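Local coordinates for CG14216 (Drosophila melanogaster, PDB 3P9Y), which probably removes phosphate from phosphoserine in the C-terminal domain of RNA polymerase II, acting in RNA processing and termination, at residues Pro56-Glu60 / Asp71-Lys75; Glu107-Ile111 / Asp134-Val138. The protein carries 2 engineered substitutions. One frame throughout, in Å; residues are numbered along the deposited sequence.

The two contacts follow one another in series: contact 1 closes at residue 75, before contact 2 opens at 107. They lie on opposite sides of the chain's centre, with centres about 35 Å apart and nearest atoms about 18 Å apart, and have no helix or strand in common. Contact 1 joins the small two-stranded sheet of 46-48 and 57-59 to helix 65-82. Contact 2 belongs to the main five-stranded sheet, where strands 111-114 and 137-142 start side by side. One thus lies at an outlying hairpin, whose Pro56 packs against the bound peptide, and the other where two strands begin in the central sheet of a fold resembling low-molecular-weight tyrosine phosphatases.

Contact 1: Pro56-Glu60 / Asp71-Lys75; sequences PNVYE and DLESK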
loop_
_atom_site.group_PDB
_atom_site.type_symbol
_atom_site.label_atom_id
_atom_site.label_comp_id
_atom_site.label_asym_id
_atom_site.label_seq_id
_atom_site.Cartn_x
_atom_site.Cartn_y
_atom_site.Cartn_z
ATOM N N PRO A 56 14.428 8.658 -14.615
ATOM C CA PRO A 56 13.318 7.786 -14.221
ATOM C C PRO A 56 12.251 7.714 -15.302
ATOM O O PRO A 56 12.114 8.648 -16.093
ATOM C CB PRO A 56 12.735 8.486 -12.981
ATOM C CG PRO A 56 13.620 9.678 -12.707
ATOM C CD PRO A 56 14.338 9.977 -13.972
ATOM N N ASN A 57 11.504 6.616 -15.337
ATOM C CA ASN A 57 10.319 6.526 -16.175
ATOM C C ASN A 57 9.107 7.028 -15.399
ATOM O O ASN A 57 8.663 6.384 -14.451
ATOM C CB ASN A 57 10.101 5.088 -16.632
ATOM C CG ASN A 57 11.310 4.517 -17.344
ATOM O OD1 ASN A 57 11.587 4.855 -18.495
ATOM N ND2 ASN A 57 12.038 3.646 -16.659
ATOM N N VAL A 58 8.574 8.175 -15.808
ATOM C CA VAL A 58 7.520 8.848 -15.058
ATOM C C VAL A 58 6.215 8.866 -15.842
ATOM O O VAL A 58 6.198 9.182 -17.032
ATOM C CB VAL A 58 7.925 10.303 -14.727
ATOM C CG1 VAL A 58 6.853 10.989 -13.899
ATOM C CG2 VAL A 58 9.262 10.329 -14.001
ATOM N N TYR A 59 5.122 8.528 -15.167
ATOM C CA TYR A 59 3.806 8.493 -15.790
ATOM C C TYR A 59 2.793 9.145 -14.870
ATOM O O TYR A 59 3.058 9.343 -13.686
ATOM C CB TYR A 59 3.383 7.049 -16.062
ATOM C CG TYR A 59 4.445 6.223 -16.743
ATOM C CD1 TYR A 59 4.437 6.042 -18.118
ATOM C CD2 TYR A 59 5.462 5.628 -16.009
ATOM C CE1 TYR A 59 5.410 5.291 -18.742
ATOM C CE2 TYR A 59 6.436 4.877 -16.622
ATOM C CZ TYR A 59 6.406 4.709 -17.988
ATOM O OH TYR A 59 7.384 3.959 -18.596
ATOM N N GLU A 60 1.629 9.472 -15.417
ATOM C CA GLU A 60 0.553 10.043 -14.627
ATOM C C GLU A 60 -0.228 8.910 -13.984
ATOM O O GLU A 60 -0.285 7.810 -14.528
ATOM C CB GLU A 60 -0.382 10.872 -15.513
ATOM C CG GLU A 60 0.276 12.087 -16.163
ATOM C CD GLU A 60 0.611 13.182 -15.165
ATOM O OE1 GLU A 60 -0.176 13.394 -14.216
ATOM O OE2 GLU A 60 1.662 13.838 -15.336
ATOM N N ASP A 71 5.437 0.192 -22.778
ATOM C CA ASP A 71 6.369 1.299 -22.928
ATOM C C ASP A 71 7.805 0.875 -22.632
ATOM O O ASP A 71 8.722 1.186 -23.391
ATOM C CB ASP A 71 5.975 2.443 -21.998
ATOM C CG ASP A 71 6.772 3.701 -22.260
ATOM O OD1 ASP A 71 6.865 4.107 -23.437
ATOM O OD2 ASP A 71 7.302 4.283 -21.292
ATOM N N LEU A 72 7.998 0.165 -21.525
ATOM C CA LEU A 72 9.334 -0.235 -21.106
ATOM C C LEU A 72 9.839 -1.396 -21.955
ATOM O O LEU A 72 11.043 -1.559 -22.146
ATOM C CB LEU A 72 9.337 -0.635 -19.629
ATOM C CG LEU A 72 8.925 0.446 -18.625
ATOM C CD1 LEU A 72 9.020 -0.092 -17.207
ATOM C CD2 LEU A 72 9.780 1.696 -18.783
ATOM N N GLU A 73 8.913 -2.203 -22.457
ATOM C CA GLU A 73 9.269 -3.366 -23.257
ATOM C C GLU A 73 9.906 -2.923 -24.568
ATOM O O GLU A 73 10.922 -3.471 -24.994
ATOM C CB GLU A 73 8.028 -4.215 -23.535
ATOM C CG GLU A 73 8.331 -5.568 -24.149
ATOM C CD GLU A 73 7.083 -6.398 -24.373
ATOM O OE1 GLU A 73 5.998 -5.807 -24.577
ATOM O OE2 GLU A 73 7.187 -7.643 -24.345
ATOM N N SER A 74 9.305 -1.918 -25.198
ATOM C CA SER A 74 9.809 -1.400 -26.462
ATOM C C SER A 74 11.087 -0.597 -26.240
ATOM O O SER A 74 11.964 -0.576 -27.099
ATOM C CB SER A 74 8.750 -0.539 -27.155
ATOM O OG SER A 74 8.408 0.588 -26.369
ATOM N N LYS A 75 11.190 0.058 -25.087
ATOM C CA LYS A 75 12.400 0.799 -24.742
ATOM C C LYS A 75 13.595 -0.141 -24.717
ATOM O O LYS A 75 14.590 0.086 -25.403
ATOM C CB LYS A 75 12.258 1.477 -23.378
ATOM C CG LYS A 75 11.627 2.862 -23.421
ATOM C CD LYS A 75 11.633 3.508 -22.041
ATOM C CE LYS A 75 11.342 5.001 -22.110
ATOM N NZ LYS A 75 10.017 5.299 -22.716
#
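Strand 57-59 and the 71-75 portion of helix 65-82 run nearly antiparallel, their directions 152° apart, with Asn57 facing Leu72 across the nearest pair of CA atoms, 8.4 Å apart. The axes of these short pieces come no closer than 11.6 Å, so side chains alone bridge the gap. Tyr59 and Asp71 make the polar link: Tyr59 OH donates at 2.7 Å to Asp71 OD2, which accepts on its anti lone pair, away from the other carboxylate oxygen. OD2 lies at the edge of the phenol ring and in its plane, while the carboxylate stands almost perpendicular to that ring, at 88°. With Asp71 CG anti to the backbone N (chi1 -171°), the carboxylate reaches across to the phenol. The same oxygen takes a second bond, a salt bridge from Lys75 NZ at 3.2 Å, which arrives from above the carboxylate plane. Replacing Asp71 by alanine removes the carboxylate and would probably leave the Tyr59 hydroxyl without this acceptor and Lys75 without this counter-charge. Beside this pair, one methyl of Leu72 touches both Tyr59 and Asn57, CD2 lying 3.3 Å from Tyr59 OH and 3.5 Å from Asn57 CG. The Asn57 amide is held from outside by Tyr80, to whose hydroxyl ND2 is hydrogen-bonded, and its OD1 meets the methylene Lys75 CE at 3.6 Å. Leu72 also packs on Leu48, Leu85 and Leu89. Backbone bonds from Asn57 to Leu48 and from Tyr59 to Val46 pair the strand with 46-48, making a two-stranded antiparallel sheet laid against a helix, an addition to the central sheet of this phosphatase fold.

Contact 2: Glu107-Ile111 / Asp134-Val138; sequences EQFDI and DNRPV
Arg136 reaches out between Gln108 and Asp110 and meets each with a different nitrogen. Its CG stands anti to the backbone N (chi1 171°) and the chain runs extended to NE, which carries the guanidinium across to the 107-111 loop. There its side chain and that of Asp110 cross at about a right angle, with carboxylate and guanidinium planes 48° apart; NH2 and Asp110 OD1, 3.3 Å apart, form a salt bridge whose hydrogen bond is long and weak. Water 2, in the guanidinium plane at its edge, accepts from Arg136 NE and lies 2.7 Å from Asp110 OD1, to which it can donate. The other carboxylate oxygen, Asp110 OD2, is taken by the backbone N of Ala11. On the Gln108 side the weak bond is more bent: Arg136 NH1 meets Gln108 OE1 at 3.2 Å with only 129° at the hydrogen, the amide turned well out of the guanidinium plane. Over one guanidinium face lies Phe109 N, itself bonded to the Tyr198 hydroxyl. These residues lead into strands 111-114 and 137-142, parallel neighbours in the central sheet of the phosphatase domain; Asp110 already bonds by its backbone to Ala11 and His139. Beside this pairing, water 1 links Asp110 O and Pro137 O at 3.0 and 2.8 Å. Val138 follows, its CG2 set anti to the backbone N and brought within 3.0 Å of Phe109 O.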
loop_
_atom_site.group_PDB
_atom_site.type_symbol
_atom_site.label_atom_id
_atom_site.label_comp_id
_atom_site.label_asym_id
_atom_site.label_seq_id
_atom_site.Cartn_x
_atom_site.Cartn_y
_atom_site.Cartn_z
ATOM N N GLU A 107 -13.224 6.403 -1.683
ATOM C CA GLU A 107 -13.432 5.231 -0.839
ATOM C C GLU A 107 -13.070 5.559 0.605
ATOM O O GLU A 107 -12.208 6.400 0.862
ATOM C CB GLU A 107 -12.575 4.058 -1.328
ATOM C CG GLU A 107 -12.800 3.676 -2.783
ATOM C CD GLU A 107 -14.178 3.087 -3.032
ATOM O OE1 GLU A 107 -14.827 2.637 -2.064
ATOM O OE2 GLU A 107 -14.610 3.069 -4.203
ATOM N N GLN A 108 -13.725 4.884 1.543
ATOM C CA GLN A 108 -13.415 5.038 2.959
ATOM C C GLN A 108 -12.941 3.714 3.550
ATOM O O GLN A 108 -13.274 2.644 3.045
ATOM C CB GLN A 108 -14.640 5.541 3.714
ATOM C CG GLN A 108 -15.145 6.878 3.211
ATOM C CD GLN A 108 -16.200 7.466 4.115
ATOM O OE1 GLN A 108 -16.771 6.769 4.952
ATOM N NE2 GLN A 108 -16.464 8.757 3.956
ATOM N N PHE A 109 -12.167 3.791 4.627
ATOM C CA PHE A 109 -11.537 2.603 5.189
ATOM C C PHE A 109 -11.563 2.605 6.709
ATOM O O PHE A 109 -11.680 3.652 7.339
ATOM C CB PHE A 109 -10.090 2.511 4.703
ATOM C CG PHE A 109 -9.951 2.596 3.211
ATOM C CD1 PHE A 109 -10.109 1.469 2.424
ATOM C CD2 PHE A 109 -9.675 3.807 2.596
ATOM C CE1 PHE A 109 -9.991 1.547 1.043
ATOM C CE2 PHE A 109 -9.551 3.890 1.218
ATOM C CZ PHE A 109 -9.711 2.758 0.442
ATOM N N ASP A 110 -11.465 1.416 7.291
ATOM C CA ASP A 110 -11.311 1.267 8.728
ATOM C C ASP A 110 -9.842 1.349 9.109
ATOM O O ASP A 110 -9.506 1.830 10.186
ATOM C CB ASP A 110 -11.871 -0.077 9.192
ATOM C CG ASP A 110 -13.336 -0.242 8.848
ATOM O OD1 ASP A 110 -14.148 0.598 9.292
ATOM O OD2 ASP A 110 -13.671 -1.205 8.129
ATOM N N ILE A 111 -8.972 0.857 8.230
ATOM C CA ILE A 111 -7.532 0.896 8.476
ATOM C C ILE A 111 -6.782 1.279 7.206
ATOM O O ILE A 111 -7.035 0.731 6.135
ATOM C CB ILE A 111 -6.994 -0.462 8.968
ATOM C CG1 ILE A 111 -7.719 -0.896 10.247
ATOM C CG2 ILE A 111 -5.496 -0.378 9.216
ATOM C CD1 ILE A 111 -7.257 -2.247 10.795
ATOM N N ASP A 134 -19.134 12.445 9.460
ATOM C CA ASP A 134 -19.736 11.178 9.868
ATOM C C ASP A 134 -19.212 10.731 11.227
ATOM O O ASP A 134 -19.835 9.911 11.900
ATOM C CB ASP A 134 -19.431 10.086 8.838
ATOM C CG ASP A 134 -20.069 10.354 7.490
ATOM O OD1 ASP A 134 -21.248 10.767 7.459
ATOM O OD2 ASP A 134 -19.388 10.143 6.460
ATOM N N ASN A 135 -18.063 11.267 11.627
ATOM C CA ASN A 135 -17.397 10.830 12.848
ATOM C C ASN A 135 -17.074 9.335 12.822
ATOM O O ASN A 135 -16.972 8.692 13.869
ATOM C CB ASN A 135 -18.238 11.178 14.079
ATOM C CG ASN A 135 -18.173 12.653 14.426
ATOM O OD1 ASN A 135 -17.178 13.324 14.142
ATOM N ND2 ASN A 135 -19.232 13.166 15.044
ATOM N N ARG A 136 -16.912 8.788 11.620
ATOM C CA ARG A 136 -16.467 7.407 11.462
ATOM C C ARG A 136 -14.953 7.341 11.634
ATOM O O ARG A 136 -14.211 7.890 10.821
ATOM C CB ARG A 136 -16.851 6.866 10.083
ATOM C CG ARG A 136 -16.241 5.506 9.768
ATOM C CD ARG A 136 -16.452 5.116 8.309
ATOM N NE ARG A 136 -15.809 3.844 7.983
ATOM C CZ ARG A 136 -15.933 3.218 6.815
ATOM N NH1 ARG A 136 -16.676 3.749 5.852
ATOM N NH2 ARG A 136 -15.314 2.061 6.606
ATOM N N PRO A 137 -14.487 6.670 12.695
ATOM C CA PRO A 137 -13.043 6.604 12.937
ATOM C C PRO A 137 -12.324 5.749 11.895
ATOM O O PRO A 137 -12.857 4.733 11.443
ATOM C CB PRO A 137 -12.938 5.941 14.319
ATOM C CG PRO A 137 -14.327 5.909 14.874
ATOM C CD PRO A 137 -15.250 5.919 13.703
ATOM N N VAL A 138 -11.127 6.181 11.516
ATOM C CA VAL A 138 -10.242 5.400 10.664
ATOM C C VAL A 138 -8.848 5.427 11.278
ATOM O O VAL A 138 -8.375 6.479 11.709
ATOM C CB VAL A 138 -10.186 5.957 9.231
ATOM C CG1 VAL A 138 -9.775 7.421 9.237
ATOM C CG2 VAL A 138 -9.235 5.128 8.378
HETATM O O HOH W 1 -12.126 2.077 11.684
HETATM O O HOH W 2 -14.637 2.785 10.850
#